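Local coordinates for protein replicative DNA helicase (Mycobacterium chimaera, PDB 6RIY) that is an intein embedded in the helicase precursor, with the hedgehog/intein fold, and probably excises itself by protein splicing, joining the flanking segments, at residues M43-D55 / I59-G71. Residues are numbered along the deposited sequence; the frame is centred on the assembly and turned at random.
Sequences MLGRPCYEVEFSD and IVADAAHQWPTSG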
# COMPACT_ATOMS: atom_id res chain seq x y z
N MET A 43 -2.35 -4.23 -14.40
CA MET A 43 -1.57 -5.44 -14.59
C MET A 43 -2.39 -6.64 -14.14
O MET A 43 -2.94 -6.64 -13.04
CB MET A 43 -0.25 -5.36 -13.83
CG MET A 43 0.59 -4.21 -14.34
SD MET A 43 2.16 -4.08 -13.50
CE MET A 43 1.58 -3.62 -11.89
N LEU A 44 -2.47 -7.64 -15.01
CA LEU A 44 -3.33 -8.80 -14.82
C LEU A 44 -2.50 -10.05 -14.56
O LEU A 44 -1.39 -10.21 -15.09
CB LEU A 44 -4.21 -9.03 -16.06
CG LEU A 44 -5.24 -7.96 -16.40
CD1 LEU A 44 -5.96 -8.30 -17.72
CD2 LEU A 44 -6.22 -7.83 -15.26
N GLY A 45 -3.06 -10.96 -13.76
CA GLY A 45 -2.46 -12.26 -13.54
C GLY A 45 -1.36 -12.31 -12.51
O GLY A 45 -0.72 -13.36 -12.36
N ARG A 46 -1.11 -11.23 -11.78
CA ARG A 46 -0.04 -11.24 -10.79
C ARG A 46 -0.44 -12.07 -9.57
O ARG A 46 -1.61 -12.05 -9.16
CB ARG A 46 0.30 -9.80 -10.36
CG ARG A 46 0.77 -8.90 -11.51
CD ARG A 46 2.12 -9.33 -12.05
NE ARG A 46 3.16 -9.27 -11.03
CZ ARG A 46 4.33 -9.90 -11.12
NH1 ARG A 46 4.61 -10.63 -12.19
NH2 ARG A 46 5.23 -9.78 -10.15
N PRO A 47 0.49 -12.81 -8.98
CA PRO A 47 0.18 -13.49 -7.71
C PRO A 47 -0.08 -12.45 -6.64
O PRO A 47 0.67 -11.48 -6.51
CB PRO A 47 1.45 -14.30 -7.43
CG PRO A 47 2.22 -14.30 -8.70
CD PRO A 47 1.88 -13.03 -9.39
N CYS A 48 -1.16 -12.64 -5.89
CA CYS A 48 -1.61 -11.64 -4.93
C CYS A 48 -1.67 -12.19 -3.52
O CYS A 48 -1.95 -13.37 -3.30
CB CYS A 48 -2.99 -11.11 -5.29
SG CYS A 48 -2.97 -10.08 -6.76
N TYR A 49 -1.48 -11.29 -2.56
CA TYR A 49 -1.58 -11.59 -1.14
C TYR A 49 -2.60 -10.69 -0.48
O TYR A 49 -2.68 -9.50 -0.79
CB TYR A 49 -0.23 -11.41 -0.45
CG TYR A 49 0.68 -12.59 -0.60
CD1 TYR A 49 1.21 -12.93 -1.84
CD2 TYR A 49 1.01 -13.38 0.49
CE1 TYR A 49 2.03 -14.04 -1.98
CE2 TYR A 49 1.83 -14.48 0.36
CZ TYR A 49 2.34 -14.80 -0.88
OH TYR A 49 3.17 -15.89 -1.01
N GLU A 50 -3.36 -11.25 0.46
CA GLU A 50 -4.24 -10.47 1.32
C GLU A 50 -3.51 -10.17 2.63
O GLU A 50 -3.19 -11.09 3.38
CB GLU A 50 -5.53 -11.24 1.56
CG GLU A 50 -6.56 -10.55 2.40
CD GLU A 50 -7.91 -11.22 2.30
OE1 GLU A 50 -8.53 -11.17 1.22
OE2 GLU A 50 -8.34 -11.83 3.30
N VAL A 51 -3.24 -8.90 2.89
CA VAL A 51 -2.52 -8.48 4.09
C VAL A 51 -3.51 -7.83 5.04
O VAL A 51 -4.17 -6.84 4.68
CB VAL A 51 -1.37 -7.51 3.75
CG1 VAL A 51 -0.51 -7.28 5.00
CG2 VAL A 51 -0.55 -8.05 2.59
N GLU A 52 -3.63 -8.39 6.23
CA GLU A 52 -4.57 -7.93 7.25
C GLU A 52 -3.79 -7.28 8.38
O GLU A 52 -2.83 -7.87 8.90
CB GLU A 52 -5.40 -9.11 7.77
CG GLU A 52 -6.44 -8.74 8.79
CD GLU A 52 -7.18 -9.95 9.32
OE1 GLU A 52 -8.43 -9.92 9.33
OE2 GLU A 52 -6.51 -10.93 9.72
N PHE A 53 -4.20 -6.08 8.76
CA PHE A 53 -3.52 -5.33 9.81
C PHE A 53 -4.33 -5.33 11.09
O PHE A 53 -5.51 -5.68 11.11
CB PHE A 53 -3.24 -3.91 9.34
CG PHE A 53 -2.35 -3.87 8.14
CD1 PHE A 53 -0.97 -3.91 8.27
CD2 PHE A 53 -2.90 -3.81 6.87
CE1 PHE A 53 -0.14 -3.88 7.16
CE2 PHE A 53 -2.08 -3.79 5.74
CZ PHE A 53 -0.69 -3.82 5.90
N SER A 54 -3.68 -4.93 12.19
CA SER A 54 -4.31 -4.98 13.50
C SER A 54 -5.42 -3.95 13.66
O SER A 54 -6.19 -4.05 14.63
CB SER A 54 -3.27 -4.79 14.59
OG SER A 54 -2.54 -3.59 14.38
N ASP A 55 -5.53 -2.98 12.76
CA ASP A 55 -6.57 -1.96 12.84
C ASP A 55 -7.84 -2.36 12.10
O ASP A 55 -8.81 -1.61 12.10
CB ASP A 55 -6.06 -0.63 12.28
CG ASP A 55 -5.79 -0.71 10.78
OD1 ASP A 55 -5.51 -1.82 10.28
OD2 ASP A 55 -5.85 0.34 10.11
N ILE A 59 -5.67 -5.18 2.84
CA ILE A 59 -5.22 -4.73 1.53
C ILE A 59 -4.76 -5.95 0.74
O ILE A 59 -4.00 -6.77 1.25
CB ILE A 59 -4.08 -3.71 1.65
CG1 ILE A 59 -4.58 -2.45 2.36
CG2 ILE A 59 -3.53 -3.34 0.25
CD1 ILE A 59 -3.47 -1.50 2.68
N VAL A 60 -5.21 -6.05 -0.50
CA VAL A 60 -4.74 -7.08 -1.42
C VAL A 60 -3.67 -6.47 -2.31
O VAL A 60 -3.88 -5.41 -2.92
CB VAL A 60 -5.90 -7.66 -2.24
CG1 VAL A 60 -5.39 -8.58 -3.32
CG2 VAL A 60 -6.86 -8.39 -1.29
N ALA A 61 -2.51 -7.10 -2.34
CA ALA A 61 -1.36 -6.55 -3.03
C ALA A 61 -0.63 -7.67 -3.72
O ALA A 61 -0.75 -8.84 -3.35
CB ALA A 61 -0.42 -5.82 -2.07
N ASP A 62 0.16 -7.32 -4.74
CA ASP A 62 0.89 -8.40 -5.38
C ASP A 62 2.01 -8.88 -4.45
O ASP A 62 2.35 -8.24 -3.44
CB ASP A 62 1.41 -7.97 -6.76
CG ASP A 62 2.66 -7.16 -6.69
OD1 ASP A 62 2.81 -6.35 -5.75
OD2 ASP A 62 3.50 -7.31 -7.60
N ALA A 63 2.52 -10.07 -4.76
CA ALA A 63 3.44 -10.73 -3.85
C ALA A 63 4.68 -9.90 -3.58
O ALA A 63 5.27 -9.99 -2.49
CB ALA A 63 3.83 -12.10 -4.41
N ALA A 64 5.10 -9.08 -4.54
CA ALA A 64 6.35 -8.34 -4.40
C ALA A 64 6.16 -6.92 -3.88
O ALA A 64 7.16 -6.20 -3.74
CB ALA A 64 7.10 -8.30 -5.72
N HIS A 65 4.93 -6.48 -3.62
CA HIS A 65 4.73 -5.14 -3.08
C HIS A 65 5.46 -4.98 -1.75
O HIS A 65 5.51 -5.92 -0.94
CB HIS A 65 3.23 -4.87 -2.87
CG HIS A 65 2.92 -3.45 -2.55
ND1 HIS A 65 2.66 -2.51 -3.52
CD2 HIS A 65 2.82 -2.80 -1.36
CE1 HIS A 65 2.42 -1.34 -2.95
NE2 HIS A 65 2.51 -1.49 -1.64
N GLN A 66 6.05 -3.80 -1.52
CA GLN A 66 6.94 -3.58 -0.39
C GLN A 66 6.27 -2.80 0.73
O GLN A 66 5.46 -1.90 0.48
CB GLN A 66 8.20 -2.84 -0.85
CG GLN A 66 9.00 -3.64 -1.85
CD GLN A 66 10.17 -2.86 -2.42
OE1 GLN A 66 10.62 -1.89 -1.83
NE2 GLN A 66 10.65 -3.28 -3.59
N TRP A 67 6.61 -3.15 1.98
CA TRP A 67 5.98 -2.59 3.17
C TRP A 67 7.07 -2.17 4.14
O TRP A 67 8.01 -2.95 4.39
CB TRP A 67 5.07 -3.62 3.84
CG TRP A 67 3.98 -4.13 2.95
CD1 TRP A 67 4.05 -5.18 2.08
CD2 TRP A 67 2.66 -3.59 2.81
NE1 TRP A 67 2.86 -5.34 1.42
CE2 TRP A 67 1.99 -4.37 1.85
CE3 TRP A 67 1.98 -2.52 3.42
CZ2 TRP A 67 0.67 -4.12 1.48
CZ3 TRP A 67 0.67 -2.27 3.04
CH2 TRP A 67 0.03 -3.06 2.08
N PRO A 68 6.99 -0.98 4.71
CA PRO A 68 8.01 -0.55 5.69
C PRO A 68 7.71 -1.12 7.07
O PRO A 68 6.72 -0.75 7.71
CB PRO A 68 7.87 0.98 5.68
CG PRO A 68 6.40 1.20 5.39
CD PRO A 68 5.98 0.06 4.46
N THR A 69 8.58 -2.01 7.55
CA THR A 69 8.45 -2.53 8.91
C THR A 69 9.62 -2.09 9.78
O THR A 69 10.65 -1.63 9.29
CB THR A 69 8.33 -4.06 8.95
OG1 THR A 69 9.64 -4.65 8.90
CG2 THR A 69 7.48 -4.56 7.80
N SER A 70 9.46 -2.27 11.09
CA SER A 70 10.51 -1.85 12.00
C SER A 70 11.80 -2.65 11.84
O SER A 70 12.86 -2.18 12.27
CB SER A 70 10.04 -1.96 13.45
OG SER A 70 9.72 -3.31 13.76
N GLY A 71 11.74 -3.84 11.25
CA GLY A 71 12.93 -4.64 11.01
C GLY A 71 13.45 -4.56 9.59
O GLY A 71 14.50 -5.14 9.29
O HOH W 1 4.60 -9.67 -7.57
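The 48-53/59-62 hairpin belongs to the all-beta hedgehog/intein fold, and the turn after it carries the Asp62-Ala-Ala-His65 sequence, consistent with the family's block B. Four backbone bonds pair the strands antiparallel: Tyr49 with Ala61 and Val51 with Ile59 each exchange two, the straightest being Tyr49 N to Ala61 O at 2.7 Å (175°). Beyond the Cys48-Asp62 pair, whose side chains diverge, Ala63 N still reaches Pro47 O at 2.9 Å, bent to 141°, which ties the start of the type I turn, Asp62 to His65, to the residue preceding strand 48-53. Ala63 CB also packs on Tyr49 CE1 at 3.6 Å. Arg46 and Asp62 run alongside each other, with Asp62 OD2 at the guanidinium edge; their salt bridge is long, 3.9 Å from NH2, and one water bridges NH2, OD2 and Ala64 N. The other oxygen of Asp62, OD1, is hydrogen-bonded to Ala1 N. Further along, Phe53 CZ meets Trp67 CZ3 at 3.5 Å, the ring planes inclined at 54°, while Val51 CG2 lies 4.3 Å from Trp67 CZ2 and Ile59 CD1 fills in beside Phe53 CE2. Trp67 NE1 is hydrogen-bonded to Ser76 OG. Strand 107-117 pairs with the other edge of strand 48-53, and Leu2 of strand 2-3 and Thr143 of strand 141-144 pack against Ile59 and Trp67 respectively.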